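Local coordinates for protein iminosuccinate reductase (Paracoccus denitrificans, PDB 6RQA) that reduces iminosuccinate to L-aspartate with NADH, regenerating the amino group donor of the beta-hydroxyaspartate cycle used in glyoxylate assimilation, at residues L126-R131 against L317-V322; R131-S136 against A161-A166; A253-A258 against V307-G312. All coordinates share one frame; numbering follows the deposited sequence.

Contact 1: residues L126-R131 against L317-V322; sequences LLTALR and LQDLAV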
loop_
_atom_site.group_PDB
_atom_site.type_symbol
_atom_site.label_atom_id
_atom_site.label_comp_id
_atom_site.label_asym_id
_atom_site.label_seq_id
_atom_site.Cartn_x
_atom_site.Cartn_y
_atom_site.Cartn_z
ATOM N N LEU A 126 -6.283 18.016 3.002
ATOM C CA LEU A 126 -5.626 19.318 3.056
ATOM C C LEU A 126 -4.110 19.186 3.000
ATOM O O LEU A 126 -3.431 20.064 2.456
ATOM C CB LEU A 126 -6.051 20.070 4.319
ATOM C CG LEU A 126 -5.484 21.481 4.488
ATOM C CD1 LEU A 126 -5.773 22.319 3.255
ATOM C CD2 LEU A 126 -6.048 22.145 5.732
ATOM N N LEU A 127 -3.561 18.096 3.544
ATOM C CA LEU A 127 -2.113 17.906 3.513
ATOM C C LEU A 127 -1.601 17.785 2.083
ATOM O O LEU A 127 -0.541 18.327 1.750
ATOM C CB LEU A 127 -1.721 16.673 4.328
ATOM C CG LEU A 127 -1.772 16.790 5.852
ATOM C CD1 LEU A 127 -1.207 15.535 6.501
ATOM C CD2 LEU A 127 -1.017 18.023 6.322
ATOM N N THR A 128 -2.344 17.083 1.223
ATOM C CA THR A 128 -1.907 16.899 -0.159
ATOM C C THR A 128 -1.774 18.236 -0.877
ATOM O O THR A 128 -0.761 18.503 -1.534
ATOM C CB THR A 128 -2.882 15.986 -0.903
ATOM O OG1 THR A 128 -2.972 14.726 -0.228
ATOM C CG2 THR A 128 -2.406 15.755 -2.330
ATOM N N ALA A 129 -2.791 19.093 -0.762
ATOM C CA ALA A 129 -2.733 20.397 -1.416
ATOM C C ALA A 129 -1.602 21.247 -0.854
ATOM O O ALA A 129 -0.948 21.992 -1.594
ATOM C CB ALA A 129 -4.073 21.119 -1.272
ATOM N N LEU A 130 -1.349 21.143 0.452
ATOM C CA LEU A 130 -0.302 21.950 1.071
ATOM C C LEU A 130 1.085 21.524 0.599
ATOM O O LEU A 130 1.897 22.367 0.202
ATOM C CB LEU A 130 -0.405 21.865 2.593
ATOM C CG LEU A 130 -1.568 22.637 3.214
ATOM C CD1 LEU A 130 -1.588 22.441 4.718
ATOM C CD2 LEU A 130 -1.482 24.115 2.861
ATOM N N ARG A 131 1.381 20.220 0.638
ATOM C CA ARG A 131 2.710 19.778 0.221
ATOM C C ARG A 131 2.909 19.941 -1.281
ATOM O O ARG A 131 4.041 20.146 -1.733
ATOM C CB ARG A 131 2.964 18.328 0.655
ATOM C CG ARG A 131 1.972 17.278 0.154
ATOM C CD ARG A 131 2.331 16.737 -1.223
ATOM N NE ARG A 131 1.744 15.425 -1.468
ATOM C CZ ARG A 131 1.670 14.851 -2.663
ATOM N NH1 ARG A 131 1.126 13.648 -2.791
ATOM N NH2 ARG A 131 2.130 15.483 -3.734
ATOM N N LEU A 317 6.940 10.708 0.147
ATOM C CA LEU A 317 7.722 11.338 1.207
ATOM C C LEU A 317 7.217 12.741 1.518
ATOM O O LEU A 317 7.286 13.183 2.671
ATOM C CB LEU A 317 9.201 11.381 0.826
ATOM C CG LEU A 317 9.971 10.056 0.812
ATOM C CD1 LEU A 317 11.389 10.278 0.317
ATOM C CD2 LEU A 317 9.981 9.410 2.188
ATOM N N GLN A 318 6.712 13.455 0.508
ATOM C CA GLN A 318 6.127 14.769 0.753
ATOM C C GLN A 318 4.939 14.671 1.701
ATOM O O GLN A 318 4.806 15.478 2.629
ATOM C CB GLN A 318 5.712 15.412 -0.571
ATOM C CG GLN A 318 6.879 15.760 -1.478
ATOM C CD GLN A 318 6.446 16.036 -2.904
ATOM O OE1 GLN A 318 5.365 15.629 -3.326
ATOM N NE2 GLN A 318 7.291 16.731 -3.655
ATOM N N ASP A 319 4.068 13.680 1.487
ATOM C CA ASP A 319 2.958 13.458 2.406
ATOM C C ASP A 319 3.458 13.047 3.785
ATOM O O ASP A 319 2.938 13.513 4.806
ATOM C CB ASP A 319 2.018 12.392 1.842
ATOM C CG ASP A 319 1.501 12.740 0.462
ATOM O OD1 ASP A 319 0.887 13.818 0.308
ATOM O OD2 ASP A 319 1.716 11.938 -0.472
ATOM N N LEU A 320 4.468 12.177 3.836
ATOM C CA LEU A 320 4.992 11.726 5.121
ATOM C C LEU A 320 5.611 12.877 5.901
ATOM O O LEU A 320 5.396 13.002 7.113
ATOM C CB LEU A 320 6.017 10.611 4.909
ATOM C CG LEU A 320 5.515 9.305 4.290
ATOM C CD1 LEU A 320 6.649 8.300 4.174
ATOM C CD2 LEU A 320 4.368 8.729 5.104
ATOM N N ALA A 321 6.379 13.734 5.223
ATOM C CA ALA A 321 7.052 14.828 5.913
ATOM C C ALA A 321 6.054 15.830 6.475
ATOM O O ALA A 321 6.214 16.308 7.604
ATOM C CB ALA A 321 8.028 15.525 4.967
ATOM N N VAL A 322 5.015 16.159 5.706
ATOM C CA VAL A 322 4.058 17.156 6.168
ATOM C C VAL A 322 3.122 16.566 7.219
ATOM O O VAL A 322 2.589 17.300 8.060
ATOM C CB VAL A 322 3.285 17.745 4.973
ATOM C CG1 VAL A 322 2.249 16.758 4.451
ATOM C CG2 VAL A 322 2.638 19.066 5.351
#
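Arg131 sets its CG between its own backbone N and carbonyl carbon (chi1 57°) and bends once more at the next torsion, which carries the chain out from its helix, across to Asp319. Asp319 holds CG anti to its carbonyl carbon (chi1 -56°); its CB does not point at the other helix, but the carboxylate end comes nearer. The grip is side-on: Arg131 NE binds Asp319 OD1 at 2.5 Å, and Arg131 NH1 binds Asp319 OD2 at 2.9 Å, with a weak third bond from NH1 to OD1. OD1 lies almost in the guanidinium plane, yet NE reaches it from above the carboxylate plane; Asp319 OD2 offers its syn lone pair to NH1, though it is tilted out of the guanidinium plane. The two planes are 57° apart. OD1 also carries a salt bridge to Lys88, by similarity the proton donor/acceptor, so Asp319 joins that lysine to the NAD-binding arginine. The Thr128 CG2 methyl, from the same helix, lies over one guanidinium face near the rim; its hydroxyl bonds to Gly124 O and Lys88. Gln318 crosses Arg131 at about a right angle, Gln318 CB 3.7 Å from Arg131 CD; its OE1 is badly angled for a bond to NH2 and is taken by Val315 N. Alongside, the Leu127 and Val322 side chains slide past each other in opposite directions, Leu127 CD2 3.9 Å from Val322 CG2. Helix 36-51 packs on Gln318, helix 30-33 touches Leu127, and helix 158-170 lies against Ala129 and Leu130.

Contact 2: residues R131-S136 against A161-A166; sequences RTAAAS and AFQMRA. With NAD (nicotinamide-adenine-dinucleotide), chain C.
Gln163 lays its amide against the backbone of Ala133, while the Ala133 methyl points at the other helix, against Phe162 O and the CB atoms of Phe162 and Ala166. A bend at the second torsion (chi2 -68°) turns the glutamine chain toward the other helix. Gln163 CD then lies 3.6 Å from Ala133 CA, with the two amide ends reaching along the partner: Gln163 OE1 meets Ser136 CB at 3.3 Å and Gln163 NE2 meets Thr132 CG2 at 3.5 Å. NE2 also approaches Ala133 N, but both are donors and do not bond. Ala133 CB touches Ala166 CB at 3.6 Å and Phe162 CB at 4.0 Å. The Phe162 ring itself leads off toward Leu126, Ala129 and Leu130. Small side chains let the two segment axes, 43° apart, come to 8.3 Å. On the NAD side, Thr132 OG1 lies 3.2 Å from NAD C4N, the carbon that accepts the hydride and carries it in NADH. NAD O7N lies at the edge of the Arg131 guanidinium, near its plane, beside NH2. Contact between the helices is van der Waals; the Thr132 hydroxyl bonds to Thr128 O of its own helix, and the packing probably helps to position Thr132 beside the nicotinamide.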
loop_
_atom_site.group_PDB
_atom_site.type_symbol
_atom_site.label_atom_id
_atom_site.label_comp_id
_atom_site.label_asym_id
_atom_site.label_seq_id
_atom_site.Cartn_x
_atom_site.Cartn_y
_atom_site.Cartn_z
ATOM N N ARG A 131 1.381 20.220 0.638
ATOM C CA ARG A 131 2.710 19.778 0.221
ATOM C C ARG A 131 2.909 19.941 -1.281
ATOM O O ARG A 131 4.041 20.146 -1.733
ATOM C CB ARG A 131 2.964 18.328 0.655
ATOM C CG ARG A 131 1.972 17.278 0.154
ATOM C CD ARG A 131 2.331 16.737 -1.223
ATOM N NE ARG A 131 1.744 15.425 -1.468
ATOM C CZ ARG A 131 1.670 14.851 -2.663
ATOM N NH1 ARG A 131 1.126 13.648 -2.791
ATOM N NH2 ARG A 131 2.130 15.483 -3.734
ATOM N N THR A 132 1.829 19.856 -2.064
ATOM C CA THR A 132 1.936 20.122 -3.495
ATOM C C THR A 132 2.286 21.581 -3.749
ATOM O O THR A 132 3.140 21.886 -4.591
ATOM C CB THR A 132 0.630 19.756 -4.201
ATOM O OG1 THR A 132 0.268 18.409 -3.873
ATOM C CG2 THR A 132 0.786 19.877 -5.709
ATOM N N ALA A 133 1.640 22.496 -3.025
ATOM C CA ALA A 133 1.990 23.907 -3.134
ATOM C C ALA A 133 3.389 24.167 -2.589
ATOM O O ALA A 133 4.116 25.020 -3.112
ATOM C CB ALA A 133 0.956 24.759 -2.402
ATOM N N ALA A 134 3.784 23.442 -1.541
ATOM C CA ALA A 134 5.128 23.606 -1.002
ATOM C C ALA A 134 6.179 23.139 -1.999
ATOM O O ALA A 134 7.222 23.785 -2.156
ATOM C CB ALA A 134 5.259 22.852 0.319
ATOM N N ALA A 135 5.920 22.024 -2.688
ATOM C CA ALA A 135 6.868 21.529 -3.681
ATOM C C ALA A 135 7.088 22.550 -4.790
ATOM O O ALA A 135 8.228 22.787 -5.209
ATOM C CB ALA A 135 6.379 20.201 -4.261
ATOM N N SER A 136 6.010 23.169 -5.275
ATOM C CA SER A 136 6.152 24.199 -6.299
ATOM C C SER A 136 6.904 25.413 -5.763
ATOM O O SER A 136 7.682 26.038 -6.491
ATOM C CB SER A 136 4.776 24.609 -6.823
ATOM O OG SER A 136 4.889 25.614 -7.815
ATOM N N ALA A 161 -5.471 27.943 -5.491
ATOM C CA ALA A 161 -5.365 28.903 -4.397
ATOM C C ALA A 161 -4.170 28.588 -3.506
ATOM O O ALA A 161 -3.416 29.490 -3.122
ATOM C CB ALA A 161 -6.657 28.912 -3.581
ATOM N N PHE A 162 -3.978 27.309 -3.171
ATOM C CA PHE A 162 -2.838 26.922 -2.348
ATOM C C PHE A 162 -1.523 27.199 -3.067
ATOM O O PHE A 162 -0.537 27.602 -2.438
ATOM C CB PHE A 162 -2.943 25.445 -1.967
ATOM C CG PHE A 162 -4.199 25.104 -1.220
ATOM C CD1 PHE A 162 -4.252 25.218 0.158
ATOM C CD2 PHE A 162 -5.330 24.677 -1.896
ATOM C CE1 PHE A 162 -5.407 24.909 0.848
ATOM C CE2 PHE A 162 -6.488 24.366 -1.211
ATOM C CZ PHE A 162 -6.526 24.483 0.163
ATOM N N GLN A 163 -1.491 26.996 -4.385
ATOM C CA GLN A 163 -0.274 27.268 -5.143
ATOM C C GLN A 163 0.081 28.748 -5.100
ATOM O O GLN A 163 1.256 29.109 -4.964
ATOM C CB GLN A 163 -0.439 26.798 -6.590
ATOM C CG GLN A 163 -0.815 25.328 -6.738
ATOM C CD GLN A 163 0.295 24.383 -6.312
ATOM O OE1 GLN A 163 1.479 24.687 -6.457
ATOM N NE2 GLN A 163 -0.088 23.226 -5.783
ATOM N N MET A 164 -0.922 29.622 -5.201
ATOM C CA MET A 164 -0.650 31.057 -5.206
ATOM C C MET A 164 -0.184 31.537 -3.837
ATOM O O MET A 164 0.731 32.366 -3.743
ATOM C CB MET A 164 -1.893 31.828 -5.655
ATOM C CG MET A 164 -1.646 33.311 -5.892
ATOM S SD MET A 164 -3.121 34.218 -6.400
ATOM C CE MET A 164 -3.567 33.335 -7.889
ATOM N N ARG A 165 -0.795 31.029 -2.765
ATOM C CA ARG A 165 -0.388 31.440 -1.425
ATOM C C ARG A 165 1.032 30.987 -1.112
ATOM O O ARG A 165 1.818 31.747 -0.533
ATOM C CB ARG A 165 -1.368 30.896 -0.383
ATOM C CG ARG A 165 -2.668 31.678 -0.288
ATOM C CD ARG A 165 -3.481 31.261 0.929
ATOM N NE ARG A 165 -4.171 29.990 0.728
ATOM C CZ ARG A 165 -5.436 29.885 0.333
ATOM N NH1 ARG A 165 -6.152 30.976 0.097
ATOM N NH2 ARG A 165 -5.986 28.689 0.175
ATOM N N ALA A 166 1.385 29.757 -1.490
ATOM C CA ALA A 166 2.731 29.265 -1.216
ATOM C C ALA A 166 3.775 29.989 -2.056
ATOM O O ALA A 166 4.902 30.200 -1.594
ATOM C CB ALA A 166 2.800 27.757 -1.459
HETATM P PA NAD C . -9.724 20.685 -10.154
HETATM O O1A NAD C . -10.521 19.777 -11.049
HETATM O O2A NAD C . -10.125 21.489 -8.960
HETATM O O5B NAD C . -9.415 21.942 -11.310
HETATM C C5B NAD C . -9.116 21.327 -12.502
HETATM C C4B NAD C . -8.759 22.386 -13.513
HETATM O O4B NAD C . -8.288 21.740 -14.680
HETATM C C3B NAD C . -10.078 23.068 -13.866
HETATM O O3B NAD C . -10.174 24.136 -12.980
HETATM C C2B NAD C . -9.822 23.515 -15.310
HETATM O O2B NAD C . -9.186 24.747 -15.372
HETATM C C1B NAD C . -8.795 22.427 -15.822
HETATM N N9A NAD C . -9.460 21.411 -16.645
HETATM C C8A NAD C . -10.504 20.523 -16.326
HETATM N N7A NAD C . -10.843 19.735 -17.346
HETATM C C5A NAD C . -9.979 20.119 -18.388
HETATM C C6A NAD C . -9.830 19.671 -19.727
HETATM N N6A NAD C . -10.630 18.672 -20.196
HETATM N N1A NAD C . -8.885 20.235 -20.547
HETATM C C2A NAD C . -8.121 21.234 -20.001
HETATM N N3A NAD C . -8.145 21.760 -18.757
HETATM C C4A NAD C . -9.106 21.167 -17.968
HETATM O O3 NAD C . -8.405 19.766 -10.034
HETATM P PN NAD C . -7.446 20.120 -8.821
HETATM O O1N NAD C . -7.071 21.553 -8.533
HETATM O O2N NAD C . -7.787 19.011 -7.891
HETATM O O5D NAD C . -5.838 19.508 -9.285
HETATM C C5D NAD C . -5.730 19.684 -10.632
HETATM C C4D NAD C . -4.586 18.837 -11.129
HETATM O O4D NAD C . -3.565 18.809 -10.108
HETATM C C3D NAD C . -5.124 17.382 -11.272
HETATM O O3D NAD C . -4.739 16.961 -12.532
HETATM C C2D NAD C . -4.373 16.623 -10.162
HETATM O O2D NAD C . -3.938 15.359 -10.533
HETATM C C1D NAD C . -3.098 17.498 -10.082
HETATM N N1N NAD C . -2.427 17.285 -8.738
HETATM C C2N NAD C . -1.065 17.200 -8.760
HETATM C C3N NAD C . -0.373 17.004 -7.566
HETATM C C7N NAD C . 1.113 16.926 -7.680
HETATM O O7N NAD C . 1.830 16.746 -6.702
HETATM N N7N NAD C . 1.640 17.066 -8.941
HETATM C C4N NAD C . -1.080 16.895 -6.368
HETATM C C5N NAD C . -2.467 16.983 -6.376
HETATM C C6N NAD C . -3.150 17.181 -7.582
#

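Contact 3: residues A253-A258 against V307-G312; sequences ALVARA and VTIFDG. With NAD (nicotinamide-adenine-dinucleotide), chain C.
Ala258 and Val307 form the middle of an apolar patch, Ala258 CB resting 3.6 Å from Val307 CG1, and Ile309 flanks them with its CD1 3.7 Å from Ala258 CB. Val307 puts CG1 anti to its backbone N (chi1 177°), which turns that methyl toward the alanine and also to Leu254 CD1, 4.2 Å from Val307 CG1. The tip of Ile309 runs on to Val255, with Ile309 CD1 at 4.3 Å from Val255 CG2. Arg257 adds van der Waals packing: it crosses Val307 obliquely, with Arg257 NH2 3.4 Å from Val307 CG2, and its guanidinium also bonds Asn228 OD1 and Val231 O. Leu250 and Ile237 pack around the same apolar side chains, so helix 252-256 and the residues just after it pack on the Val307 and Ile309 side of the strand.

A marginal CA-H...O contact stands apart, Ala258 CA to Val307 O at 3.2 Å, with an angle of 121° at the hydrogen.

The third kind is ligand binding, at the far end of the strand. Asp311 is the centre of an inverse gamma turn, and its carboxylate takes bonds from Ser268, Glu273 and Cys274. Just beyond it, Gly312 O accepts a hydrogen bond from NAD N7N, the nicotinamide amide, at 2.7 Å and 137°.

Strand 307-311 runs parallel between strands 235-239 and 259-262, with the helix turn on one face and the cofactor at its carboxyl end. This placement is that of the Rossmann-like dinucleotide-binding domain of the ornithine cyclodeaminase/mu-crystallin family.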
loop_
_atom_site.group_PDB
_atom_site.type_symbol
_atom_site.label_atom_id
_atom_site.label_comp_id
_atom_site.label_asym_id
_atom_site.label_seq_id
_atom_site.Cartn_x
_atom_site.Cartn_y
_atom_site.Cartn_z
ATOM N N ALA A 253 7.735 20.535 -27.361
ATOM C CA ALA A 253 8.844 21.336 -27.871
ATOM C C ALA A 253 9.338 22.322 -26.818
ATOM O O ALA A 253 10.544 22.570 -26.708
ATOM C CB ALA A 253 8.420 22.073 -29.141
ATOM N N LEU A 254 8.417 22.900 -26.042
ATOM C CA LEU A 254 8.814 23.770 -24.939
ATOM C C LEU A 254 9.551 22.986 -23.861
ATOM O O LEU A 254 10.526 23.479 -23.282
ATOM C CB LEU A 254 7.583 24.462 -24.355
ATOM C CG LEU A 254 7.757 25.230 -23.044
ATOM C CD1 LEU A 254 8.696 26.412 -23.229
ATOM C CD2 LEU A 254 6.407 25.684 -22.513
ATOM N N VAL A 255 9.098 21.762 -23.582
ATOM C CA VAL A 255 9.780 20.912 -22.613
ATOM C C VAL A 255 11.175 20.546 -23.103
ATOM O O VAL A 255 12.097 20.365 -22.298
ATOM C CB VAL A 255 8.928 19.659 -22.329
ATOM C CG1 VAL A 255 9.584 18.781 -21.276
ATOM C CG2 VAL A 255 7.524 20.061 -21.896
ATOM N N ALA A 256 11.363 20.450 -24.421
ATOM C CA ALA A 256 12.642 19.990 -24.952
ATOM C C ALA A 256 13.737 21.039 -24.808
ATOM O O ALA A 256 14.914 20.683 -24.672
ATOM C CB ALA A 256 12.487 19.584 -26.418
ATOM N N ARG A 257 13.387 22.325 -24.832
ATOM C CA ARG A 257 14.380 23.390 -24.790
ATOM C C ARG A 257 14.597 23.946 -23.386
ATOM O O ARG A 257 15.294 24.953 -23.230
ATOM C CB ARG A 257 13.989 24.519 -25.751
ATOM C CG ARG A 257 12.967 25.512 -25.214
ATOM C CD ARG A 257 12.841 26.701 -26.157
ATOM N NE ARG A 257 12.600 27.958 -25.454
ATOM C CZ ARG A 257 11.407 28.530 -25.325
ATOM N NH1 ARG A 257 10.333 27.958 -25.854
ATOM N NH2 ARG A 257 11.285 29.677 -24.672
ATOM N N ALA A 258 14.037 23.307 -22.365
ATOM C CA ALA A 258 14.142 23.783 -20.995
ATOM C C ALA A 258 15.028 22.860 -20.169
ATOM O O ALA A 258 15.089 21.650 -20.407
ATOM C CB ALA A 258 12.761 23.885 -20.344
ATOM N N VAL A 307 14.711 28.978 -19.855
ATOM C CA VAL A 307 13.472 28.358 -19.396
ATOM C C VAL A 307 13.827 27.165 -18.523
ATOM O O VAL A 307 14.550 26.263 -18.962
ATOM C CB VAL A 307 12.573 27.922 -20.565
ATOM C CG1 VAL A 307 11.331 27.218 -20.039
ATOM C CG2 VAL A 307 12.184 29.121 -21.419
ATOM N N THR A 308 13.327 27.162 -17.291
ATOM C CA THR A 308 13.449 26.029 -16.388
ATOM C C THR A 308 12.064 25.465 -16.102
ATOM O O THR A 308 11.077 26.203 -16.035
ATOM C CB THR A 308 14.130 26.423 -15.071
ATOM O OG1 THR A 308 13.378 27.462 -14.432
ATOM C CG2 THR A 308 15.549 26.909 -15.326
ATOM N N ILE A 309 11.994 24.146 -15.940
ATOM C CA ILE A 309 10.741 23.450 -15.676
ATOM C C ILE A 309 10.945 22.510 -14.498
ATOM O O ILE A 309 11.937 21.775 -14.448
ATOM C CB ILE A 309 10.243 22.668 -16.907
ATOM C CG1 ILE A 309 9.902 23.621 -18.052
ATOM C CG2 ILE A 309 9.032 21.823 -16.552
ATOM C CD1 ILE A 309 9.398 22.915 -19.291
ATOM N N PHE A 310 10.014 22.540 -13.549
ATOM C CA PHE A 310 9.957 21.567 -12.464
ATOM C C PHE A 310 8.748 20.672 -12.687
ATOM O O PHE A 310 7.607 21.142 -12.645
ATOM C CB PHE A 310 9.874 22.249 -11.101
ATOM C CG PHE A 310 9.513 21.311 -9.986
ATOM C CD1 PHE A 310 10.368 20.281 -9.627
ATOM C CD2 PHE A 310 8.319 21.452 -9.302
ATOM C CE1 PHE A 310 10.039 19.410 -8.607
ATOM C CE2 PHE A 310 7.983 20.587 -8.278
ATOM C CZ PHE A 310 8.845 19.563 -7.929
ATOM N N ASP A 311 9.003 19.383 -12.921
ATOM C CA ASP A 311 7.941 18.418 -13.207
ATOM C C ASP A 311 7.481 17.799 -11.889
ATOM O O ASP A 311 7.924 16.728 -11.474
ATOM C CB ASP A 311 8.431 17.362 -14.190
ATOM C CG ASP A 311 7.308 16.504 -14.735
ATOM O OD1 ASP A 311 6.131 16.799 -14.441
ATOM O OD2 ASP A 311 7.604 15.532 -15.460
ATOM N N GLY A 312 6.568 18.501 -11.224
ATOM C CA GLY A 312 6.026 18.028 -9.965
ATOM C C GLY A 312 4.994 16.933 -10.136
ATOM O O GLY A 312 3.860 17.197 -10.548
HETATM P PA NAD C . -9.724 20.685 -10.154
HETATM O O1A NAD C . -10.521 19.777 -11.049
HETATM O O2A NAD C . -10.125 21.489 -8.960
HETATM O O5B NAD C . -9.415 21.942 -11.310
HETATM C C5B NAD C . -9.116 21.327 -12.502
HETATM C C4B NAD C . -8.759 22.386 -13.513
HETATM O O4B NAD C . -8.288 21.740 -14.680
HETATM C C3B NAD C . -10.078 23.068 -13.866
HETATM O O3B NAD C . -10.174 24.136 -12.980
HETATM C C2B NAD C . -9.822 23.515 -15.310
HETATM O O2B NAD C . -9.186 24.747 -15.372
HETATM C C1B NAD C . -8.795 22.427 -15.822
HETATM N N9A NAD C . -9.460 21.411 -16.645
HETATM C C8A NAD C . -10.504 20.523 -16.326
HETATM N N7A NAD C . -10.843 19.735 -17.346
HETATM C C5A NAD C . -9.979 20.119 -18.388
HETATM C C6A NAD C . -9.830 19.671 -19.727
HETATM N N6A NAD C . -10.630 18.672 -20.196
HETATM N N1A NAD C . -8.885 20.235 -20.547
HETATM C C2A NAD C . -8.121 21.234 -20.001
HETATM N N3A NAD C . -8.145 21.760 -18.757
HETATM C C4A NAD C . -9.106 21.167 -17.968
HETATM O O3 NAD C . -8.405 19.766 -10.034
HETATM P PN NAD C . -7.446 20.120 -8.821
HETATM O O1N NAD C . -7.071 21.553 -8.533
HETATM O O2N NAD C . -7.787 19.011 -7.891
HETATM O O5D NAD C . -5.838 19.508 -9.285
HETATM C C5D NAD C . -5.730 19.684 -10.632
HETATM C C4D NAD C . -4.586 18.837 -11.129
HETATM O O4D NAD C . -3.565 18.809 -10.108
HETATM C C3D NAD C . -5.124 17.382 -11.272
HETATM O O3D NAD C . -4.739 16.961 -12.532
HETATM C C2D NAD C . -4.373 16.623 -10.162
HETATM O O2D NAD C . -3.938 15.359 -10.533
HETATM C C1D NAD C . -3.098 17.498 -10.082
HETATM N N1N NAD C . -2.427 17.285 -8.738
HETATM C C2N NAD C . -1.065 17.200 -8.760
HETATM C C3N NAD C . -0.373 17.004 -7.566
HETATM C C7N NAD C . 1.113 16.926 -7.680
HETATM O O7N NAD C . 1.830 16.746 -6.702
HETATM N N7N NAD C . 1.640 17.066 -8.941
HETATM C C4N NAD C . -1.080 16.895 -6.368
HETATM C C5N NAD C . -2.467 16.983 -6.376
HETATM C C6N NAD C . -3.150 17.181 -7.582
HETATM O O HOH W 1 16.232 26.924 -22.165
#

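From the N terminus, the chain first builds most of the mixed sheet and then enters helix 125-143, which supplies a segment to both contact 1 and contact 2 through their common residue Arg131. Contact 2 closes first, over a short loop that passes through strand 150-154 of the parallel sheet. Contact 3 closes next, in series, laying the end of helix 252-256 on strand 307-311 of that sheet. Contact 1 closes last and encloses both, as helix 316-333 returns to strand 337-339 of the mixed sheet. Contacts 1 and 2 meet where Phe162 packs on Leu126 and Ala129, contacts 2 and 3 through Ala135 and Phe310, and all three reach NAD.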